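PDB 1V3W: ferripyochelin binding protein from Pyrococcus horikoshii, which is a gamma-class carbonic anhydrase, a zinc enzyme of left-handed beta-helix fold that interconverts carbon dioxide and bicarbonate and also carries a calcium site. Local coordinates for the interface of chains A and B. Residues are numbered along the deposited sequence; one frame, centred on the assembly and turned at random. Chains: chain A/B, ferripyochelin binding protein.

Contact 1: the interface of chains A and B. Residues chain A 2-4, 24; chain B 21-22, 172-173.
A:Tyr4, on strand 2-6, points its ring across to chain B, where B:Asn22 and B:Glu21 meet its phenol and B:Arg172 crosses it obliquely. Its CG lies anti to the carbonyl carbon (chi1 -50°). B:Asn22 comes tip to tip, its amide plane almost perpendicular to the ring at 82°, and gives an N-H from ND2 to A:Tyr4 OH at 2.8 Å, with the oxygen close to the amide plane. A:Tyr4 OH in turn donates to OE2 of the B:Glu21 carboxylate at 2.5 Å. That oxygen sits at the ring's edge and accepts on its anti lone pair. B:Glu21 starts from the crowded position, CG between backbone N and carbonyl carbon (chi1 56°), then runs extended. One hydroxyl thus takes a bond from an amide and gives one to a carboxylate, which should fix the hydroxyl's rotation. Beside it, the backbones pair antiparallel, A:Tyr4 opposite B:Arg172 of strand 170-172, and B:Ile173 N donates nearly straight to A:Ile3 O at 2.9 Å. So the C-terminal end of B extends the N-terminal strand of A within the trimer interface. The aliphatic part of B:Arg172, a poorly ordered side chain, passes the tyrosine with CD 3.5 Å from A:Tyr4 CE1. A:Val24 CG2 presses on the amide carbon CG of B:Asn22 at 3.6 Å. Water 1 joins the chains, lying 2.7 Å from A:Ile3 N and also bonded to the C-terminal B:Ile173 O.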
ATOM      1  N   ALA A   2       5.440 -16.256   3.066  1.00 25.29           N
ATOM      2  CA  ALA A   2       4.441 -17.250   3.385  1.00 17.60           C
ATOM      3  C   ALA A   2       4.299 -17.628   1.921  1.00 17.21           C
ATOM      4  O   ALA A   2       3.969 -16.781   1.091  1.00 13.00           O
ATOM      5  CB  ALA A   2       3.180 -16.590   3.911  1.00 23.46           C
ATOM      6  N   ILE A   3       4.565 -18.886   1.600  1.00 11.31           N
ATOM      7  CA  ILE A   3       4.491 -19.347   0.223  1.00 10.92           C
ATOM      8  C   ILE A   3       3.382 -20.375   0.056  1.00 11.65           C
ATOM      9  O   ILE A   3       3.215 -21.264   0.891  1.00 11.90           O
ATOM     10  CB  ILE A   3       5.849 -19.941  -0.208  0.50  9.80           C
ATOM     11  CG1 ILE A   3       6.945 -18.887  -0.007  0.50 15.62           C
ATOM     12  CG2 ILE A   3       5.802 -20.374  -1.667  1.00 11.35           C
ATOM     13  CD1 ILE A   3       6.897 -17.600  -0.652  0.50 18.27           C
ATOM     14  N   TYR A   4       2.623 -20.247  -1.028  1.00  9.51           N
ATOM     15  CA  TYR A   4       1.504 -21.154  -1.287  1.00  8.39           C
ATOM     16  C   TYR A   4       1.357 -21.643  -2.720  1.00  8.51           C
ATOM     17  O   TYR A   4       1.795 -20.995  -3.666  1.00 10.53           O
ATOM     18  CB  TYR A   4       0.175 -20.458  -0.962  1.00  7.05           C
ATOM     19  CG  TYR A   4       0.073 -19.792   0.385  1.00  8.44           C
ATOM     20  CD1 TYR A   4      -0.620 -20.397   1.433  1.00  9.01           C
ATOM     21  CD2 TYR A   4       0.658 -18.547   0.610  1.00 10.78           C
ATOM     22  CE1 TYR A   4      -0.728 -19.776   2.673  1.00  8.29           C
ATOM     23  CE2 TYR A   4       0.558 -17.918   1.845  1.00 10.16           C
ATOM     24  CZ  TYR A   4      -0.135 -18.535   2.870  1.00  9.62           C
ATOM     25  OH  TYR A   4      -0.228 -17.907   4.087  1.00 12.51           O
ATOM     26  N   VAL A  24       3.928 -12.563   0.658  1.00  6.29           N
ATOM     27  CA  VAL A  24       2.986 -13.612   0.289  1.00  6.70           C
ATOM     28  C   VAL A  24       3.167 -13.933  -1.187  1.00  6.66           C
ATOM     29  O   VAL A  24       2.968 -13.075  -2.050  1.00  8.04           O
ATOM     30  CB  VAL A  24       1.523 -13.180   0.543  1.00  6.50           C
ATOM     31  CG1 VAL A  24       0.567 -14.273   0.094  1.00  7.70           C
ATOM     32  CG2 VAL A  24       1.319 -12.900   2.022  1.00  8.10           C
TER
ATOM     33  N   GLU B  21      -5.540 -15.774   5.229  1.00  9.04           N
ATOM     34  CA  GLU B  21      -4.934 -15.766   6.556  1.00  8.09           C
ATOM     35  C   GLU B  21      -3.934 -14.632   6.744  1.00  9.61           C
ATOM     36  O   GLU B  21      -3.575 -14.295   7.874  1.00 11.16           O
ATOM     37  CB  GLU B  21      -4.269 -17.114   6.869  1.00  9.06           C
ATOM     38  CG  GLU B  21      -3.218 -17.574   5.877  1.00 13.18           C
ATOM     39  CD  GLU B  21      -2.575 -18.888   6.293  1.00 20.30           C
ATOM     40  OE1 GLU B  21      -3.225 -19.660   7.033  1.00 21.14           O
ATOM     41  OE2 GLU B  21      -1.430 -19.156   5.876  1.00 15.88           O
ATOM     42  N   ASN B  22      -3.504 -14.028   5.641  1.00  8.01           N
ATOM     43  CA  ASN B  22      -2.559 -12.924   5.704  1.00  8.40           C
ATOM     44  C   ASN B  22      -3.261 -11.578   5.690  1.00 10.88           C
ATOM     45  O   ASN B  22      -2.618 -10.536   5.639  1.00 10.96           O
ATOM     46  CB  ASN B  22      -1.567 -13.021   4.549  1.00  8.31           C
ATOM     47  CG  ASN B  22      -0.757 -14.286   4.609  1.00 12.10           C
ATOM     48  OD1 ASN B  22       0.192 -14.394   5.389  1.00 15.32           O
ATOM     49  ND2 ASN B  22      -1.148 -15.271   3.816  1.00 11.92           N
ATOM     50  N   ARG B 172      -0.389 -24.097   1.886  1.00 14.57           N
ATOM     51  CA  ARG B 172       0.876 -23.485   2.300  1.00 17.94           C
ATOM     52  C   ARG B 172       1.994 -24.510   2.202  1.00 23.60           C
ATOM     53  O   ARG B 172       1.828 -25.664   2.603  1.00 27.23           O
ATOM     54  CB  ARG B 172       0.783 -22.961   3.741  1.00 20.54           C
ATOM     55  CG  ARG B 172       2.100 -22.427   4.335  1.00 28.04           C
ATOM     56  CD  ARG B 172       2.072 -20.909   4.521  1.00 34.85           C
ATOM     57  NE  ARG B 172       3.022 -20.425   5.526  1.00 36.07           N
ATOM     58  CZ  ARG B 172       2.718 -20.196   6.803  1.00 42.66           C
ATOM     59  NH1 ARG B 172       1.484 -20.409   7.243  1.00 45.61           N
ATOM     60  NH2 ARG B 172       3.642 -19.741   7.638  1.00 47.37           N
ATOM     61  N   ILE B 173       3.136 -24.084   1.674  1.00 17.17           N
ATOM     62  CA  ILE B 173       4.281 -24.971   1.515  1.00 26.97           C
ATOM     63  C   ILE B 173       5.567 -24.366   2.071  1.00 28.22           C
ATOM     64  O   ILE B 173       5.601 -23.138   2.290  1.00 28.52           O
ATOM     65  CB  ILE B 173       4.501 -25.303   0.031  1.00 27.02           C
ATOM     66  CG1 ILE B 173       4.507 -24.006  -0.784  1.00 27.16           C
ATOM     67  CG2 ILE B 173       3.417 -26.254  -0.456  1.00 30.85           C
ATOM     68  CD1 ILE B 173       4.709 -24.205  -2.263  1.00 30.91           C
ATOM     69  OXT ILE B 173       6.537 -25.131   2.265  1.00 41.88           O
TER
HETATM   70  O   HOH W   1       5.311 -20.716   3.486  1.00 19.09           O

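Contact 2: the interface of chains A and B. Residues chain A 24, 26, 40, 42, 44, 62-63; chain B 38-40, 59-61, 82-83, 159, 166.
OD2 of the B:Asp60 carboxylate is gripped by two donors, one from each chain. A:Arg44 NH2 reaches the syn lone pair of B:Asp60 OD2 at 2.8 Å, while B:His82 ND1 takes the anti one at 2.7 Å, OD2 lying in the imidazole plane though the bond is bent. A:Arg44 NE binds B:Asp60 OD1 at 2.9 Å, so the guanidinium meets the carboxylate side-on in a nearly coplanar salt bridge, their planes 23° apart. CG of A:Arg44 is anti to the backbone N (chi1 -175°), and bends at chi2 and chi3 turn the head into this pocket. There one guanidinium face stacks on B:Trp38, with A:Arg44 NH1 3.9 Å from the centroid of the six-membered ring, a cation-pi contact, and NH2 also donates in plane to the phenol OH of B:Tyr159, a zinc-site residue. The positive charge may favour a charged carboxylate and a neutral B:His82, a zinc ligand; B:Asp60, clamped by A:Arg44 of the neighbour, would in turn orient that ligand. The rim of the B:Trp38 indole points into the face of the B:His166 imidazole, CZ3 standing over its centre. Farther along, A:Val42 crosses B:Pro39 at about a right angle, and A:Ile26 CD1 meets the proline tip. B:Asn61, a calcium ligand, sends ND2 nearly along the C=O axis of A:Ser40 and, at 2.9 Å, to A:Ser63 OG. A:Ser63 OG in turn donates in the carbonyl plane to B:Asn83 OD1 at 2.6 Å.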
ATOM      1  N   VAL A  24       3.928 -12.563   0.658  1.00  6.29           N
ATOM      2  CA  VAL A  24       2.986 -13.612   0.289  1.00  6.70           C
ATOM      3  C   VAL A  24       3.167 -13.933  -1.187  1.00  6.66           C
ATOM      4  O   VAL A  24       2.968 -13.075  -2.050  1.00  8.04           O
ATOM      5  CB  VAL A  24       1.523 -13.180   0.543  1.00  6.50           C
ATOM      6  CG1 VAL A  24       0.567 -14.273   0.094  1.00  7.70           C
ATOM      7  CG2 VAL A  24       1.319 -12.900   2.022  1.00  8.10           C
ATOM      8  N   ILE A  26       1.939 -16.663  -4.028  1.00  6.92           N
ATOM      9  CA  ILE A  26       0.940 -17.686  -4.313  1.00  6.17           C
ATOM     10  C   ILE A  26       0.899 -18.172  -5.757  1.00  6.05           C
ATOM     11  O   ILE A  26       0.883 -17.379  -6.694  1.00  9.33           O
ATOM     12  CB  ILE A  26      -0.478 -17.156  -3.995  1.00  7.25           C
ATOM     13  CG1 ILE A  26      -0.551 -16.677  -2.545  1.00  6.75           C
ATOM     14  CG2 ILE A  26      -1.517 -18.239  -4.252  1.00  9.83           C
ATOM     15  CD1 ILE A  26      -1.715 -15.745  -2.288  1.00  8.68           C
ATOM     16  N   SER A  40       5.498  -7.793   3.504  1.00  6.05           N
ATOM     17  CA  SER A  40       4.160  -7.369   3.108  1.00  8.04           C
ATOM     18  C   SER A  40       3.913  -7.258   1.606  1.00  7.56           C
ATOM     19  O   SER A  40       2.860  -6.778   1.184  1.00 11.67           O
ATOM     20  CB  SER A  40       3.825  -6.038   3.793  1.00 11.80           C
ATOM     21  OG  SER A  40       2.593  -6.112   4.494  1.00 14.77           O
ATOM     22  N   VAL A  42       3.005  -8.752  -2.012  1.00  6.27           N
ATOM     23  CA  VAL A  42       2.129  -9.842  -2.423  1.00  6.48           C
ATOM     24  C   VAL A  42       2.255 -10.126  -3.912  1.00  5.69           C
ATOM     25  O   VAL A  42       2.050  -9.237  -4.736  1.00  7.01           O
ATOM     26  CB  VAL A  42       0.636  -9.523  -2.124  1.00  4.18           C
ATOM     27  CG1 VAL A  42      -0.245 -10.684  -2.576  1.00  7.51           C
ATOM     28  CG2 VAL A  42       0.443  -9.259  -0.631  1.00  7.70           C
ATOM     29  N   ARG A  44       0.509 -12.530  -6.289  1.00  7.79           N
ATOM     30  CA  ARG A  44      -0.586 -13.482  -6.422  1.00  6.31           C
ATOM     31  C   ARG A  44      -0.699 -14.057  -7.830  1.00  6.64           C
ATOM     32  O   ARG A  44      -1.271 -13.441  -8.724  1.00  7.81           O
ATOM     33  CB  ARG A  44      -1.898 -12.809  -5.990  1.00  6.90           C
ATOM     34  CG  ARG A  44      -3.114 -13.730  -5.962  1.00  7.17           C
ATOM     35  CD  ARG A  44      -4.098 -13.339  -4.846  1.00  6.75           C
ATOM     36  NE  ARG A  44      -4.597 -11.969  -4.961  1.00  6.65           N
ATOM     37  CZ  ARG A  44      -5.654 -11.606  -5.683  1.00  6.25           C
ATOM     38  NH1 ARG A  44      -6.343 -12.511  -6.368  1.00  7.11           N
ATOM     39  NH2 ARG A  44      -6.031 -10.334  -5.714  1.00  6.57           N
ATOM     40  N   VAL A  62       4.194  -3.960  -1.765  1.00  5.20           N
ATOM     41  CA  VAL A  62       3.922  -3.948  -3.198  1.00  4.65           C
ATOM     42  C   VAL A  62       2.933  -5.073  -3.492  1.00  6.40           C
ATOM     43  O   VAL A  62       2.900  -6.075  -2.783  1.00  7.11           O
ATOM     44  CB  VAL A  62       5.205  -4.246  -4.011  1.00  5.53           C
ATOM     45  CG1 VAL A  62       4.854  -4.623  -5.451  1.00  6.70           C
ATOM     46  CG2 VAL A  62       6.115  -3.041  -4.000  1.00  5.53           C
ATOM     47  N   SER A  63       2.102  -4.890  -4.513  1.00  6.18           N
ATOM     48  CA  SER A  63       1.188  -5.945  -4.930  1.00  4.82           C
ATOM     49  C   SER A  63       1.429  -6.192  -6.413  1.00  4.59           C
ATOM     50  O   SER A  63       1.606  -5.246  -7.186  1.00  5.54           O
ATOM     51  CB  SER A  63      -0.279  -5.546  -4.742  1.00  7.60           C
ATOM     52  OG  SER A  63      -0.603  -5.393  -3.377  1.00  6.43           O
TER
ATOM     53  N   TRP B  38      -8.343 -10.233   0.506  1.00  7.52           N
ATOM     54  CA  TRP B  38      -7.081 -10.778   0.040  1.00  6.24           C
ATOM     55  C   TRP B  38      -5.837 -10.498   0.876  1.00  7.17           C
ATOM     56  O   TRP B  38      -5.871  -9.699   1.807  1.00  6.69           O
ATOM     57  CB  TRP B  38      -6.931 -10.364  -1.427  1.00  6.91           C
ATOM     58  CG  TRP B  38      -8.111 -10.886  -2.211  1.00  6.13           C
ATOM     59  CD1 TRP B  38      -9.327 -10.278  -2.379  1.00  7.09           C
ATOM     60  CD2 TRP B  38      -8.240 -12.202  -2.767  1.00  7.34           C
ATOM     61  NE1 TRP B  38     -10.204 -11.141  -3.003  1.00  7.79           N
ATOM     62  CE2 TRP B  38      -9.562 -12.315  -3.259  1.00  5.08           C
ATOM     63  CE3 TRP B  38      -7.364 -13.281  -2.911  1.00  8.01           C
ATOM     64  CZ2 TRP B  38     -10.030 -13.495  -3.859  1.00  6.71           C
ATOM     65  CZ3 TRP B  38      -7.832 -14.446  -3.507  1.00  7.51           C
ATOM     66  CH2 TRP B  38      -9.153 -14.539  -3.984  1.00  6.80           C
ATOM     67  N   PRO B  39      -4.721 -11.181   0.566  1.00  6.60           N
ATOM     68  CA  PRO B  39      -3.477 -10.998   1.316  1.00  6.76           C
ATOM     69  C   PRO B  39      -3.066  -9.572   1.640  1.00  7.44           C
ATOM     70  O   PRO B  39      -3.074  -8.701   0.775  1.00  7.09           O
ATOM     71  CB  PRO B  39      -2.439 -11.688   0.437  1.00  5.79           C
ATOM     72  CG  PRO B  39      -3.216 -12.796  -0.185  1.00  8.85           C
ATOM     73  CD  PRO B  39      -4.516 -12.117  -0.555  1.00  7.67           C
ATOM     74  N   SER B  40      -2.705  -9.355   2.900  1.00  6.05           N
ATOM     75  CA  SER B  40      -2.221  -8.061   3.369  1.00  8.04           C
ATOM     76  C   SER B  40      -3.258  -6.943   3.428  1.00  7.56           C
ATOM     77  O   SER B  40      -2.911  -5.788   3.680  1.00 11.67           O
ATOM     78  CB  SER B  40      -1.027  -7.623   2.511  1.00 11.80           C
ATOM     79  OG  SER B  40       0.097  -7.299   3.315  1.00 14.77           O
ATOM     80  N   GLN B  59      -9.150  -6.179  -2.190  1.00  4.40           N
ATOM     81  CA  GLN B  59      -7.886  -6.708  -2.672  1.00  6.31           C
ATOM     82  C   GLN B  59      -6.620  -6.531  -1.841  1.00  6.03           C
ATOM     83  O   GLN B  59      -6.628  -5.911  -0.776  1.00  5.32           O
ATOM     84  CB  GLN B  59      -7.696  -6.231  -4.114  1.00  7.38           C
ATOM     85  CG  GLN B  59      -8.758  -6.853  -5.029  1.00  8.58           C
ATOM     86  CD  GLN B  59      -8.789  -6.275  -6.429  1.00  7.24           C
ATOM     87  OE1 GLN B  59      -7.824  -5.669  -6.891  1.00  8.54           O
ATOM     88  NE2 GLN B  59      -9.906  -6.477  -7.122  1.00  8.51           N
ATOM     89  N   ASP B  60      -5.534  -7.114  -2.337  1.00  6.85           N
ATOM     90  CA  ASP B  60      -4.249  -7.106  -1.645  1.00  6.42           C
ATOM     91  C   ASP B  60      -3.743  -5.733  -1.246  1.00  3.78           C
ATOM     92  O   ASP B  60      -3.807  -4.783  -2.020  1.00  5.01           O
ATOM     93  CB  ASP B  60      -3.177  -7.782  -2.509  1.00  6.24           C
ATOM     94  CG  ASP B  60      -3.736  -8.894  -3.372  1.00  7.81           C
ATOM     95  OD1 ASP B  60      -3.535 -10.082  -3.040  1.00  7.19           O
ATOM     96  OD2 ASP B  60      -4.384  -8.570  -4.385  1.00  7.60           O
ATOM     97  N   ASN B  61      -3.219  -5.655  -0.028  1.00  5.53           N
ATOM     98  CA  ASN B  61      -2.646  -4.429   0.520  1.00  5.85           C
ATOM     99  C   ASN B  61      -3.572  -3.227   0.619  1.00  5.41           C
ATOM    100  O   ASN B  61      -3.120  -2.083   0.700  1.00  6.41           O
ATOM    101  CB  ASN B  61      -1.364  -4.072  -0.244  1.00  3.06           C
ATOM    102  CG  ASN B  61      -0.185  -4.913   0.204  1.00  6.40           C
ATOM    103  OD1 ASN B  61       0.082  -5.011   1.397  1.00  7.87           O
ATOM    104  ND2 ASN B  61       0.519  -5.524  -0.740  1.00  7.10           N
ATOM    105  N   HIS B  82      -6.362  -3.322  -5.613  1.00  5.05           N
ATOM    106  CA  HIS B  82      -5.110  -3.504  -4.906  1.00  6.04           C
ATOM    107  C   HIS B  82      -4.553  -2.174  -4.423  1.00  5.69           C
ATOM    108  O   HIS B  82      -4.538  -1.192  -5.168  1.00  6.38           O
ATOM    109  CB  HIS B  82      -4.043  -4.104  -5.834  1.00  6.83           C
ATOM    110  CG  HIS B  82      -4.507  -5.272  -6.644  1.00  9.52           C
ATOM    111  ND1 HIS B  82      -4.501  -6.565  -6.166  1.00  8.20           N
ATOM    112  CD2 HIS B  82      -4.962  -5.344  -7.917  1.00  7.54           C
ATOM    113  CE1 HIS B  82      -4.929  -7.383  -7.111  1.00  7.88           C
ATOM    114  NE2 HIS B  82      -5.216  -6.667  -8.184  1.00  8.25           N
ATOM    115  N   ASN B  83      -4.108  -2.146  -3.175  1.00  4.52           N
ATOM    116  CA  ASN B  83      -3.517  -0.973  -2.561  1.00  5.55           C
ATOM    117  C   ASN B  83      -4.332   0.300  -2.426  1.00  7.30           C
ATOM    118  O   ASN B  83      -3.793   1.367  -2.118  1.00  8.52           O
ATOM    119  CB  ASN B  83      -2.186  -0.686  -3.241  1.00  2.57           C
ATOM    120  CG  ASN B  83      -1.175  -1.734  -2.923  1.00  2.99           C
ATOM    121  OD1 ASN B  83      -1.306  -2.878  -3.342  1.00  4.10           O
ATOM    122  ND2 ASN B  83      -0.181  -1.369  -2.128  1.00  5.85           N
ATOM    123  N   TYR B 159     -14.039 -12.298  -9.161  1.00  9.40           N
ATOM    124  CA  TYR B 159     -13.515 -12.482  -7.819  1.00  7.09           C
ATOM    125  C   TYR B 159     -14.285 -13.467  -6.965  1.00  7.49           C
ATOM    126  O   TYR B 159     -13.701 -14.146  -6.117  1.00  9.42           O
ATOM    127  CB  TYR B 159     -13.413 -11.145  -7.099  1.00  9.19           C
ATOM    128  CG  TYR B 159     -12.029 -10.589  -7.206  1.00  8.32           C
ATOM    129  CD1 TYR B 159     -11.652  -9.808  -8.292  1.00 11.17           C
ATOM    130  CD2 TYR B 159     -11.058 -10.945  -6.274  1.00  8.37           C
ATOM    131  CE1 TYR B 159     -10.333  -9.397  -8.454  1.00 13.00           C
ATOM    132  CE2 TYR B 159      -9.743 -10.548  -6.424  1.00 10.25           C
ATOM    133  CZ  TYR B 159      -9.385  -9.777  -7.514  1.00  9.82           C
ATOM    134  OH  TYR B 159      -8.069  -9.413  -7.654  1.00 13.16           O
ATOM    135  N   HIS B 166      -9.593 -20.293  -4.134  1.00  9.64           N
ATOM    136  CA  HIS B 166      -8.635 -20.207  -3.037  1.00  8.40           C
ATOM    137  C   HIS B 166      -9.128 -20.982  -1.821  1.00  9.68           C
ATOM    138  O   HIS B 166      -8.352 -21.665  -1.157  1.00 11.45           O
ATOM    139  CB  HIS B 166      -8.393 -18.744  -2.653  1.00  7.97           C
ATOM    140  CG  HIS B 166      -7.447 -18.030  -3.566  1.00  8.26           C
ATOM    141  ND1 HIS B 166      -6.147 -17.738  -3.209  1.00  8.40           N
ATOM    142  CD2 HIS B 166      -7.608 -17.557  -4.824  1.00  7.65           C
ATOM    143  CE1 HIS B 166      -5.550 -17.114  -4.208  1.00  8.90           C
ATOM    144  NE2 HIS B 166      -6.414 -16.992  -5.201  1.00  7.84           N
TER

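Contact 1 and contact 2 lie about 11 Å apart between centres of their C-alpha atoms and belong to one interface of chains A and B. They share A:Val24 of strand 24-26, which touches B:Asn22 with one methyl and B:Pro39 with the other. Contact 1 ties the terminal strands, 2-6 of A and 170-172 of B, at one end of the beta-helix; contact 2 climbs successive turns and reaches helix 146-169 of B. With three copies in the assembly, a trimer typical of gamma-class enzymes, such interfaces would both hold the subunits and shape the metal sites between them.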